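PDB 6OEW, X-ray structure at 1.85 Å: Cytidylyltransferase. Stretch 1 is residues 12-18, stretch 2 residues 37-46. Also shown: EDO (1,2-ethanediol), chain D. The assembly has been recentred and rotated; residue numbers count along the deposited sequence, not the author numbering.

Stretch 1 12-18: GILIQAR
Stretch 2, residues 37-46: ILGFMLERLK

How are the two backbones arranged? Gly12 to Gln16 belong to a strand that begins earlier in the chain, with phi/psi near -100/115 through Ile13, Leu14 and Ile15, and a helix starting at Ile37 packs alongside it, running almost antiparallel (170°). The axes come no closer than 11.6 Å, leaving room for a layer of side chains. Facing CA atoms set the register: Ile13 to Leu45 at 8.8 Å, Ile15 to Leu42 at 9.3 Å, Ala17 to Leu38 at 8.1 Å. The helix holds itself together through i to i+4 bonds such as Leu42 N to Leu38 O (3.0 Å) and Leu45 N to Met41 O (2.9 Å).

Which side chains of the first stretch meet the helix? Strand alternation turns Ile13 and Ile15 toward it, and Ala17, just past the strand in a still extended backbone (phi/psi -154/145), also points toward it, while Leu14 and Gln16 stay out of reach. Ile15 (chi1 -48°, m; chi2 160°, t) is the centre: with chi2 near t, its CD1 lies 3.4 Å from Leu45 CD1 and 3.6 Å from Leu42 CD2, while its CG2 meets Met41 CE at 4.0 Å.

How do the helix rotamers answer? Met41 is t at all three chi angles, an extended chain that carries CE to Ile15. The CA-to-CB bond of Leu42 (m, t) points sideways, yet its end comes nearer the strand. Leu45 (m, t) also places CD1 4.5 Å from Ile13 CG2, where Ile13 is itself m, t. Leu38 instead adopts t, p, and its CD2 lies 4.0 Å from Ala17 CB, a short side chain matched by the closest CA spacing of the register.

What chemistry joins the stretches? No hydrogen bond crosses; all five contacts are apolar, burying 259 Å² in total. On the helix, Arg44 (m, t, p) keeps clear of the strand, and its backbone O accepts a hydrogen bond from ethanediol O2 at 2.8 Å.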

# COMPACT_ATOMS: atom_id res chain seq x y z
N GLY A 12 -8.06 -2.66 9.91
CA GLY A 12 -6.97 -3.55 9.59
C GLY A 12 -6.14 -3.01 8.45
O GLY A 12 -6.70 -2.55 7.45
N ILE A 13 -4.81 -3.02 8.57
CA ILE A 13 -3.93 -2.65 7.46
C ILE A 13 -3.49 -3.94 6.79
O ILE A 13 -2.69 -4.71 7.33
CB ILE A 13 -2.73 -1.81 7.93
CG1 ILE A 13 -3.17 -0.53 8.63
CG2 ILE A 13 -1.84 -1.47 6.70
CD1 ILE A 13 -2.02 0.20 9.32
N LEU A 14 -4.03 -4.20 5.59
CA LEU A 14 -3.89 -5.48 4.92
C LEU A 14 -3.02 -5.25 3.69
O LEU A 14 -3.46 -4.62 2.72
CB LEU A 14 -5.25 -6.06 4.53
CG LEU A 14 -6.26 -6.24 5.66
CD1 LEU A 14 -7.38 -7.14 5.17
CD2 LEU A 14 -5.60 -6.81 6.91
N ILE A 15 -1.78 -5.75 3.75
CA ILE A 15 -0.78 -5.49 2.72
C ILE A 15 -0.65 -6.71 1.84
O ILE A 15 -0.21 -7.78 2.29
CB ILE A 15 0.59 -5.16 3.34
CG1 ILE A 15 0.44 -4.12 4.45
CG2 ILE A 15 1.58 -4.70 2.26
CD1 ILE A 15 1.62 -4.14 5.35
N GLN A 16 -0.97 -6.56 0.56
CA GLN A 16 -0.76 -7.65 -0.38
C GLN A 16 0.67 -7.61 -0.91
O GLN A 16 1.18 -6.56 -1.31
CB GLN A 16 -1.77 -7.58 -1.53
CG GLN A 16 -1.73 -6.29 -2.32
CD GLN A 16 -2.60 -6.36 -3.56
OE1 GLN A 16 -3.77 -6.01 -3.52
NE2 GLN A 16 -2.02 -6.81 -4.67
N ALA A 17 1.34 -8.76 -0.86
CA ALA A 17 2.72 -8.83 -1.30
C ALA A 17 3.00 -10.26 -1.74
O ALA A 17 2.46 -11.20 -1.16
CB ALA A 17 3.71 -8.44 -0.20
N ARG A 18 3.82 -10.41 -2.77
CA ARG A 18 4.21 -11.73 -3.23
C ARG A 18 5.55 -11.65 -3.95
O ARG A 18 5.92 -10.60 -4.50
CB ARG A 18 3.17 -12.36 -4.18
CG ARG A 18 3.12 -11.67 -5.54
CD ARG A 18 2.00 -12.24 -6.40
NE ARG A 18 2.24 -13.62 -6.79
CZ ARG A 18 1.47 -14.32 -7.61
NH1 ARG A 18 0.38 -13.78 -8.13
NH2 ARG A 18 1.79 -15.58 -7.92
N ILE A 37 13.04 -4.82 1.23
CA ILE A 37 12.03 -3.85 0.77
C ILE A 37 10.75 -3.98 1.60
O ILE A 37 10.25 -3.00 2.15
CB ILE A 37 11.75 -4.04 -0.73
CG1 ILE A 37 12.88 -3.43 -1.57
CG2 ILE A 37 10.40 -3.47 -1.10
CD1 ILE A 37 12.81 -1.92 -1.67
N LEU A 38 10.23 -5.20 1.72
CA LEU A 38 9.00 -5.39 2.48
C LEU A 38 9.21 -5.15 3.97
O LEU A 38 8.36 -4.56 4.64
CB LEU A 38 8.43 -6.80 2.24
CG LEU A 38 7.11 -7.13 2.97
CD1 LEU A 38 6.01 -6.08 2.74
CD2 LEU A 38 6.61 -8.49 2.53
N GLY A 39 10.35 -5.60 4.52
CA GLY A 39 10.62 -5.34 5.94
C GLY A 39 10.69 -3.86 6.27
O GLY A 39 10.19 -3.41 7.31
N PHE A 40 11.31 -3.07 5.39
CA PHE A 40 11.34 -1.62 5.55
C PHE A 40 9.94 -1.05 5.63
O PHE A 40 9.66 -0.18 6.48
CB PHE A 40 12.10 -1.01 4.37
CG PHE A 40 12.66 0.34 4.65
CD1 PHE A 40 14.02 0.49 4.93
CD2 PHE A 40 11.85 1.47 4.64
CE1 PHE A 40 14.57 1.74 5.19
CE2 PHE A 40 12.40 2.73 4.91
CZ PHE A 40 13.75 2.86 5.19
N MET A 41 9.05 -1.49 4.74
CA MET A 41 7.66 -1.04 4.76
C MET A 41 6.98 -1.36 6.09
O MET A 41 6.31 -0.51 6.68
CB MET A 41 6.90 -1.68 3.60
CG MET A 41 5.52 -1.06 3.37
SD MET A 41 4.62 -1.99 2.11
CE MET A 41 3.08 -1.04 2.06
N LEU A 42 7.15 -2.59 6.56
CA LEU A 42 6.54 -2.99 7.82
C LEU A 42 7.07 -2.14 8.98
O LEU A 42 6.30 -1.72 9.84
CB LEU A 42 6.79 -4.48 8.06
CG LEU A 42 6.12 -5.44 7.05
CD1 LEU A 42 6.44 -6.89 7.37
CD2 LEU A 42 4.61 -5.24 7.03
N GLU A 43 8.37 -1.84 8.99
CA GLU A 43 8.92 -0.98 10.04
C GLU A 43 8.30 0.41 9.99
O GLU A 43 8.04 1.02 11.04
CB GLU A 43 10.44 -0.90 9.92
CG GLU A 43 11.13 -2.19 10.31
CD GLU A 43 12.61 -2.01 10.48
OE1 GLU A 43 13.03 -1.01 11.11
OE2 GLU A 43 13.37 -2.85 9.97
N ARG A 44 8.05 0.94 8.78
CA ARG A 44 7.41 2.25 8.66
C ARG A 44 5.96 2.21 9.14
O ARG A 44 5.47 3.18 9.74
CB ARG A 44 7.50 2.73 7.22
CG ARG A 44 8.92 3.24 6.91
CD ARG A 44 9.06 3.76 5.50
NE ARG A 44 8.24 4.94 5.20
CZ ARG A 44 8.53 6.19 5.56
NH1 ARG A 44 9.62 6.47 6.28
NH2 ARG A 44 7.72 7.17 5.20
N LEU A 45 5.27 1.10 8.92
CA LEU A 45 3.88 0.99 9.36
C LEU A 45 3.77 0.72 10.86
O LEU A 45 2.67 0.88 11.41
CB LEU A 45 3.18 -0.11 8.58
CG LEU A 45 2.95 0.26 7.12
CD1 LEU A 45 2.57 -0.97 6.31
CD2 LEU A 45 1.85 1.27 7.03
N LYS A 46 4.86 0.32 11.52
CA LYS A 46 4.82 0.18 12.98
C LYS A 46 4.51 1.50 13.67
O LYS A 46 4.06 1.49 14.82
CB LYS A 46 6.15 -0.37 13.50
C1 EDO D . 6.75 7.49 9.83
O1 EDO D . 5.45 7.78 10.38
C2 EDO D . 6.62 6.82 8.46
O2 EDO D . 5.75 5.68 8.56